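Local coordinates for protein YghZ aldo-keto reductase (Escherichia coli, PDB 3N6Q) that probably reduces aldehydes and ketones with a nicotinamide cofactor, as an aldo-keto reductase built on a TIM barrel, at residues B[146-150]-B[177-182]; B[164-170]-B[187-193]; B[273-277]-B[324-328]. All coordinates share one frame; numbering follows the deposited sequence.

In the fold
The chain builds a TIM barrel of the aldo-keto reductase family. Contact 1 opens first, at the start of helix 146-158, and closes on helix 172-183. Contact 2 opens between those two points, on strand 162-168, and closes after helix 172-183, at strand 191-193. Contacts 1 and 2 therefore cross along the chain. One joins consecutive outer helices and the other joins consecutive barrel strands. They touch where M178 packs on Y170, and their centres are 10 Å apart. Contact 3 follows in series. It ties the end of helix 261-276 to helix 322-334, with its centre 41 Å from that of contact 1 and 32 Å from that of contact 2.

Contact 1: B[146-150]-B[177-182]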
# COMPACT_ATOMS: atom_id res chain seq x y z
N MET B 146 -16.98 7.48 -14.21
CA MET B 146 -15.67 8.07 -14.00
C MET B 146 -15.12 7.78 -12.62
O MET B 146 -13.90 7.85 -12.38
CB MET B 146 -15.76 9.61 -14.26
CG MET B 146 -15.95 9.91 -15.74
SD MET B 146 -15.79 11.75 -15.93
CE MET B 146 -17.49 12.16 -15.63
N GLU B 147 -15.97 7.36 -11.69
CA GLU B 147 -15.43 7.00 -10.39
C GLU B 147 -14.47 5.74 -10.54
O GLU B 147 -13.47 5.60 -9.82
CB GLU B 147 -16.56 6.57 -9.48
CG GLU B 147 -17.42 7.74 -8.98
CD GLU B 147 -18.49 8.24 -10.00
OE1 GLU B 147 -18.76 7.67 -11.10
OE2 GLU B 147 -19.09 9.29 -9.64
N GLU B 148 -14.88 4.85 -11.41
CA GLU B 148 -14.06 3.62 -11.67
C GLU B 148 -12.74 4.00 -12.35
O GLU B 148 -11.67 3.55 -11.95
CB GLU B 148 -14.85 2.63 -12.52
CG GLU B 148 -13.96 1.33 -12.84
CD GLU B 148 -14.76 0.19 -13.48
OE1 GLU B 148 -16.01 0.18 -13.37
OE2 GLU B 148 -14.15 -0.67 -14.15
N THR B 149 -12.82 4.81 -13.42
CA THR B 149 -11.62 5.27 -14.09
C THR B 149 -10.71 6.03 -13.10
O THR B 149 -9.49 5.76 -13.04
CB THR B 149 -12.00 6.14 -15.28
OG1 THR B 149 -12.85 5.37 -16.16
CG2 THR B 149 -10.76 6.60 -16.05
N ALA B 150 -11.29 6.95 -12.30
CA ALA B 150 -10.48 7.70 -11.31
C ALA B 150 -9.81 6.83 -10.31
O ALA B 150 -8.68 7.12 -9.90
CB ALA B 150 -11.31 8.82 -10.60
N LYS B 177 -15.20 16.91 -13.19
CA LYS B 177 -15.57 15.75 -12.39
C LYS B 177 -14.31 14.93 -12.02
O LYS B 177 -14.18 14.45 -10.89
CB LYS B 177 -16.59 14.89 -13.18
CG LYS B 177 -17.13 13.70 -12.36
CD LYS B 177 -17.62 14.15 -10.97
CE LYS B 177 -18.56 13.10 -10.39
NZ LYS B 177 -19.04 13.48 -9.02
N MET B 178 -13.42 14.72 -12.99
CA MET B 178 -12.22 13.87 -12.68
C MET B 178 -11.38 14.54 -11.62
O MET B 178 -10.77 13.90 -10.76
CB MET B 178 -11.37 13.60 -13.93
CG MET B 178 -12.09 12.81 -15.04
SD MET B 178 -12.31 11.04 -14.43
CE MET B 178 -10.61 10.87 -13.80
N VAL B 179 -11.29 15.88 -11.68
CA VAL B 179 -10.53 16.59 -10.66
C VAL B 179 -11.10 16.33 -9.30
O VAL B 179 -10.34 16.07 -8.33
CB VAL B 179 -10.54 18.15 -10.91
CG1 VAL B 179 -10.00 18.87 -9.67
CG2 VAL B 179 -9.72 18.46 -12.14
N GLU B 180 -12.44 16.43 -9.20
CA GLU B 180 -13.09 16.25 -7.89
C GLU B 180 -12.90 14.79 -7.43
O GLU B 180 -12.69 14.53 -6.21
CB GLU B 180 -14.60 16.58 -8.00
CG GLU B 180 -14.79 18.10 -8.34
CD GLU B 180 -16.22 18.51 -8.82
OE1 GLU B 180 -17.08 17.63 -9.10
OE2 GLU B 180 -16.43 19.73 -9.04
N LEU B 181 -13.06 13.86 -8.37
CA LEU B 181 -12.94 12.42 -8.03
C LEU B 181 -11.54 12.07 -7.55
O LEU B 181 -11.35 11.50 -6.46
CB LEU B 181 -13.39 11.52 -9.20
CG LEU B 181 -14.90 11.51 -9.46
CD1 LEU B 181 -15.14 10.73 -10.74
CD2 LEU B 181 -15.73 10.94 -8.24
N LEU B 182 -10.53 12.57 -8.26
CA LEU B 182 -9.18 12.28 -7.82
C LEU B 182 -8.89 13.00 -6.50
O LEU B 182 -8.11 12.52 -5.70
CB LEU B 182 -8.18 12.69 -8.89
CG LEU B 182 -8.21 11.84 -10.16
CD1 LEU B 182 -7.50 12.62 -11.28
CD2 LEU B 182 -7.51 10.48 -9.89
O HOH W 1 -19.15 10.77 -7.51
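M146 and A150 of helix 146-158 pack against M178 and L181 of helix 172-183. The A150 methyl touches two neighbours. A150 CB lies 3.7 Å from L181 CB, and the M178 methyl CE also reaches it. One turn earlier, M146 crosses M178 obliquely, with M146 CB 3.7 Å from M178 SD and the two sulfurs side by side. M146 CE goes on to lie 3.6 Å from K177 CG. L181 divides its branches. L181 CD1 rests on the backbone of M146, 3.5 Å from M146 C, while CD2 meets the CG methylene of E147. L182 CD2 lies 3.6 Å from A150 O.

M178 is bent at both chi2 and chi3, which folds its methyl back to A150. E147 starts out away from the partner helix, and its chi2 bend of 81° swings the carboxylate back toward K177. At the more exposed edge, E147 OE2 and K177 NZ are 4.2 Å apart, too far for a salt bridge. A water joins them, giving a hydrogen to E147 OE2 at 2.6 Å and accepting one from K177 NZ.

The two short helical segments cross at -57°, with their axes 9.5 Å apart. In the second shell, L153 on the next turn of helix 146-158 touches both M178 and L182, and Y170 packs on M178. E148 faces a different partner: its carboxylate is bonded to G22 and Y164 of a second subunit.

The contact is thus mainly apolar, with methyl groups also resting on backbone carbonyls. The opposite charges at its edge probably add a mild, water-mediated attraction.

Contact 2: B[164-170]-B[187-193]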
# COMPACT_ATOMS: atom_id res chain seq x y z
N TYR B 164 2.33 10.64 -11.37
CA TYR B 164 1.24 11.61 -11.58
C TYR B 164 0.24 11.05 -12.59
O TYR B 164 0.55 10.10 -13.33
CB TYR B 164 1.75 12.94 -12.20
CG TYR B 164 2.85 13.66 -11.44
CD1 TYR B 164 2.52 14.62 -10.46
CD2 TYR B 164 4.19 13.45 -11.76
CE1 TYR B 164 3.54 15.38 -9.84
CE2 TYR B 164 5.22 14.16 -11.10
CZ TYR B 164 4.86 15.16 -10.18
OH TYR B 164 5.83 15.89 -9.56
N VAL B 165 -0.95 11.63 -12.63
CA VAL B 165 -1.92 11.15 -13.60
C VAL B 165 -2.47 12.29 -14.47
O VAL B 165 -2.50 13.43 -14.05
CB VAL B 165 -3.07 10.35 -12.91
CG1 VAL B 165 -2.52 8.99 -12.43
CG2 VAL B 165 -3.70 11.13 -11.78
N GLY B 166 -2.92 11.93 -15.66
CA GLY B 166 -3.37 12.89 -16.71
C GLY B 166 -4.66 12.36 -17.35
O GLY B 166 -5.02 11.18 -17.21
N ILE B 167 -5.38 13.24 -18.02
CA ILE B 167 -6.43 12.82 -18.91
C ILE B 167 -6.26 13.43 -20.27
O ILE B 167 -5.61 14.48 -20.44
CB ILE B 167 -7.85 13.11 -18.35
CG1 ILE B 167 -8.01 14.64 -18.11
CG2 ILE B 167 -8.04 12.44 -16.99
CD1 ILE B 167 -9.46 14.97 -17.46
N SER B 168 -6.90 12.81 -21.25
CA SER B 168 -6.83 13.29 -22.64
C SER B 168 -8.20 13.30 -23.29
O SER B 168 -8.94 12.35 -23.20
CB SER B 168 -5.82 12.44 -23.47
OG SER B 168 -5.68 12.99 -24.77
N SER B 169 -8.53 14.45 -23.88
CA SER B 169 -9.77 14.67 -24.62
C SER B 169 -11.06 14.53 -23.82
O SER B 169 -12.09 14.09 -24.34
CB SER B 169 -9.78 13.93 -25.95
OG SER B 169 -8.51 14.10 -26.65
N TYR B 170 -11.03 15.01 -22.58
CA TYR B 170 -12.22 15.08 -21.72
C TYR B 170 -12.77 16.48 -21.89
O TYR B 170 -12.02 17.43 -21.85
CB TYR B 170 -11.83 14.88 -20.27
CG TYR B 170 -11.72 13.40 -19.91
CD1 TYR B 170 -10.78 12.58 -20.55
CD2 TYR B 170 -12.44 12.89 -18.84
CE1 TYR B 170 -10.65 11.19 -20.21
CE2 TYR B 170 -12.29 11.56 -18.44
CZ TYR B 170 -11.38 10.74 -19.11
OH TYR B 170 -11.30 9.43 -18.67
N ILE B 187 -5.31 13.18 -4.68
CA ILE B 187 -4.41 13.22 -5.81
C ILE B 187 -4.88 14.38 -6.72
O ILE B 187 -6.06 14.44 -7.07
CB ILE B 187 -4.52 11.89 -6.60
CG1 ILE B 187 -3.94 10.77 -5.71
CG2 ILE B 187 -3.78 12.00 -7.97
CD1 ILE B 187 -4.21 9.40 -6.30
N PRO B 188 -3.96 15.31 -7.06
CA PRO B 188 -4.37 16.35 -8.03
C PRO B 188 -4.25 15.84 -9.44
O PRO B 188 -3.23 15.19 -9.77
CB PRO B 188 -3.33 17.48 -7.81
CG PRO B 188 -2.08 16.82 -7.20
CD PRO B 188 -2.57 15.47 -6.55
N LEU B 189 -5.19 16.19 -10.31
CA LEU B 189 -5.02 15.89 -11.74
C LEU B 189 -3.84 16.72 -12.24
O LEU B 189 -3.88 17.96 -12.12
CB LEU B 189 -6.29 16.29 -12.50
CG LEU B 189 -6.16 16.08 -14.02
CD1 LEU B 189 -5.96 14.53 -14.45
CD2 LEU B 189 -7.45 16.60 -14.73
N LEU B 190 -2.79 16.09 -12.82
CA LEU B 190 -1.62 16.88 -13.24
C LEU B 190 -1.87 17.74 -14.49
O LEU B 190 -1.41 18.90 -14.58
CB LEU B 190 -0.39 15.98 -13.46
CG LEU B 190 0.83 16.73 -14.00
CD1 LEU B 190 1.48 17.66 -12.87
CD2 LEU B 190 1.86 15.71 -14.56
N ILE B 191 -2.52 17.14 -15.48
CA ILE B 191 -2.37 17.55 -16.87
C ILE B 191 -3.53 17.04 -17.72
O ILE B 191 -4.11 15.92 -17.48
CB ILE B 191 -0.96 17.14 -17.43
CG1 ILE B 191 -0.66 17.80 -18.76
CG2 ILE B 191 -0.86 15.57 -17.61
CD1 ILE B 191 0.92 17.65 -19.11
N HIS B 192 -3.87 17.84 -18.74
CA HIS B 192 -4.86 17.50 -19.73
C HIS B 192 -4.15 17.60 -21.08
O HIS B 192 -3.42 18.59 -21.35
CB HIS B 192 -6.07 18.49 -19.65
CG HIS B 192 -7.25 18.13 -20.52
ND1 HIS B 192 -7.16 18.01 -21.89
CD2 HIS B 192 -8.55 17.89 -20.20
CE1 HIS B 192 -8.36 17.73 -22.38
NE2 HIS B 192 -9.21 17.63 -21.37
N GLN B 193 -4.30 16.56 -21.90
CA GLN B 193 -3.81 16.61 -23.26
C GLN B 193 -4.94 16.68 -24.28
O GLN B 193 -5.50 15.64 -24.68
CB GLN B 193 -2.90 15.36 -23.53
CG GLN B 193 -2.37 15.29 -24.90
CD GLN B 193 -1.39 14.10 -25.06
OE1 GLN B 193 -1.43 13.41 -26.05
NE2 GLN B 193 -0.48 13.92 -24.13
O HOH W 2 -1.19 13.58 -10.40
O HOH W 3 -3.70 12.40 -27.07
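H192 reaches from strand 191-193 to the loop after strand 162-168 and bonds Y170. H192 NE2 gives a hydrogen to Y170 O at 2.9 Å, using a carbonyl lone pair. The acceptor lies only 8° out of the imidazole plane. With chi1 at -173° the imidazole reaches out from the strand to the Y170 carbonyl. I167 O lies over one face of the ring, and I167 CG1 approaches CD2.

I167 and L189 cross at about a right angle, with I167 CD1 3.8 Å from L189 CD2. The other branch, L189 CD1, turns to the backbone at V165 O and G166 CA. Two further apolar pairs continue the contact. V165 and I187 also cross at about a right angle through their CG2 methyls. L190 meets Y164 obliquely, with L190 CD2 3.6 Å from Y164 CB.

The backbones pair in parallel, with I167 opposite H192. I167 N bonds I191 O at 3.0 Å, and Q193 N bonds I167 O at 2.9 Å. L190 N bonds V165 O at 2.9 Å. Further along, S168 OG donates to Q193 O at 2.7 Å. One water bridges S168 OG to Q193 OE1, and another links V165 N to P188 O.

Together with helix 172-183 the two strands form a right-handed beta-alpha-beta crossover of the barrel wall. T175 of that helix touches I167, Y170 and H192. V165 packs on L153 and V157 of helix 146-158. The Y170 hydroxyl bonds S137, and the Y164 hydroxyl bonds E148 of a neighbouring subunit. Strand 132-137 pairs with the other edge of strand 162-168.

Contact 3: B[273-277]-B[324-328]; sequences MAQQR and ELAQI
Two helices near the surface of the TIM-barrel protein meet here: the last turn of helix 261-276, with M273, and R277 just after it, face helix 322-334, with E324 and I328. R277 and E324 form a salt bridge. R277 NH1 gives a hydrogen to E324 OE2 at 3.0 Å, with an N-H...O angle of 162°. OE2 lies in the guanidinium plane, but NH1 comes to its syn side 32° out of the carboxylate plane. The two flat groups are turned 41° apart. R277 CG and CD also lie close to E324 OE2, and the bend at chi3 turns the guanidinium so that NH1 meets it.

A water gives hydrogens to both E324 OE2 and M273 O. Beside the salt bridge, the M273 methyl packs on helix 322-334, with M273 CE 3.5 Å from I328 CG1 and also near E324 O.

Other partners hold both charged groups. R277 NE bonds Q279, NH1 also bonds T319 O, and F320 makes a cation-pi contact with R277. E324 OE1 bonds the backbone N of S321. A leucine in place of R277 would probably leave the E324 carboxylate without its charged mate and T319 O without this donor.

W288 of helix 281-289 also packs on I328. The arrangement is surface packing between two helices from the C-terminal part of the chain, joined by a methionine methyl and an arginine-glutamate salt bridge.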
# COMPACT_ATOMS: atom_id res chain seq x y z
N MET B 273 2.54 35.60 -43.41
CA MET B 273 2.65 36.21 -42.07
C MET B 273 3.82 35.64 -41.35
O MET B 273 4.55 36.39 -40.67
CB MET B 273 1.38 36.07 -41.21
CG MET B 273 0.11 36.81 -41.74
SD MET B 273 -1.26 36.72 -40.55
CE MET B 273 -0.57 37.66 -39.14
N ALA B 274 3.95 34.31 -41.36
CA ALA B 274 5.07 33.69 -40.63
C ALA B 274 6.42 34.26 -41.16
O ALA B 274 7.33 34.61 -40.38
CB ALA B 274 5.02 32.15 -40.79
N GLN B 275 6.55 34.34 -42.48
CA GLN B 275 7.82 34.79 -43.07
C GLN B 275 8.17 36.20 -42.65
O GLN B 275 9.35 36.52 -42.47
CB GLN B 275 7.77 34.73 -44.60
CG GLN B 275 7.89 33.33 -45.13
CD GLN B 275 7.57 33.22 -46.62
OE1 GLN B 275 7.04 34.16 -47.24
NE2 GLN B 275 7.84 32.04 -47.18
N GLN B 276 7.14 37.04 -42.50
CA GLN B 276 7.30 38.44 -42.06
C GLN B 276 7.83 38.47 -40.63
O GLN B 276 8.50 39.42 -40.23
CB GLN B 276 5.96 39.17 -42.07
CG GLN B 276 5.32 39.35 -43.44
CD GLN B 276 6.14 40.25 -44.35
OE1 GLN B 276 6.83 41.17 -43.87
NE2 GLN B 276 6.09 39.98 -45.66
N ARG B 277 7.52 37.45 -39.84
CA ARG B 277 8.01 37.36 -38.47
C ARG B 277 9.39 36.71 -38.47
O ARG B 277 9.98 36.53 -37.42
CB ARG B 277 7.04 36.53 -37.60
CG ARG B 277 5.61 37.16 -37.48
CD ARG B 277 4.65 36.07 -36.94
NE ARG B 277 5.17 35.46 -35.71
CZ ARG B 277 5.12 36.02 -34.50
NH1 ARG B 277 4.64 37.25 -34.32
NH2 ARG B 277 5.62 35.37 -33.46
N GLU B 324 -1.78 41.30 -35.30
CA GLU B 324 -1.35 40.02 -35.89
C GLU B 324 -2.33 38.93 -35.49
O GLU B 324 -2.75 38.13 -36.33
CB GLU B 324 0.02 39.61 -35.33
CG GLU B 324 1.19 40.16 -36.06
CD GLU B 324 2.52 39.67 -35.46
OE1 GLU B 324 2.72 39.84 -34.25
OE2 GLU B 324 3.35 39.15 -36.21
N LEU B 325 -2.68 38.87 -34.21
CA LEU B 325 -3.64 37.85 -33.77
C LEU B 325 -5.00 37.92 -34.51
O LEU B 325 -5.58 36.87 -34.88
CB LEU B 325 -3.82 37.88 -32.24
CG LEU B 325 -2.56 37.50 -31.45
CD1 LEU B 325 -2.88 37.69 -29.95
CD2 LEU B 325 -2.21 35.95 -31.80
N ALA B 326 -5.51 39.15 -34.70
CA ALA B 326 -6.75 39.38 -35.35
C ALA B 326 -6.62 39.01 -36.83
O ALA B 326 -7.53 38.42 -37.42
CB ALA B 326 -7.17 40.89 -35.21
N GLN B 327 -5.47 39.30 -37.42
CA GLN B 327 -5.20 39.01 -38.83
C GLN B 327 -5.13 37.47 -39.07
O GLN B 327 -5.64 36.93 -40.07
CB GLN B 327 -3.89 39.68 -39.26
CG GLN B 327 -3.96 41.20 -39.58
CD GLN B 327 -2.61 41.88 -39.86
OE1 GLN B 327 -1.56 41.51 -39.30
NE2 GLN B 327 -2.65 42.92 -40.69
N ILE B 328 -4.46 36.80 -38.16
CA ILE B 328 -4.39 35.32 -38.20
C ILE B 328 -5.82 34.75 -38.17
O ILE B 328 -6.21 33.97 -39.05
CB ILE B 328 -3.57 34.79 -37.00
CG1 ILE B 328 -2.08 35.06 -37.29
CG2 ILE B 328 -3.90 33.20 -36.73
CD1 ILE B 328 -1.14 34.85 -36.06
O HOH W 4 2.89 38.46 -39.05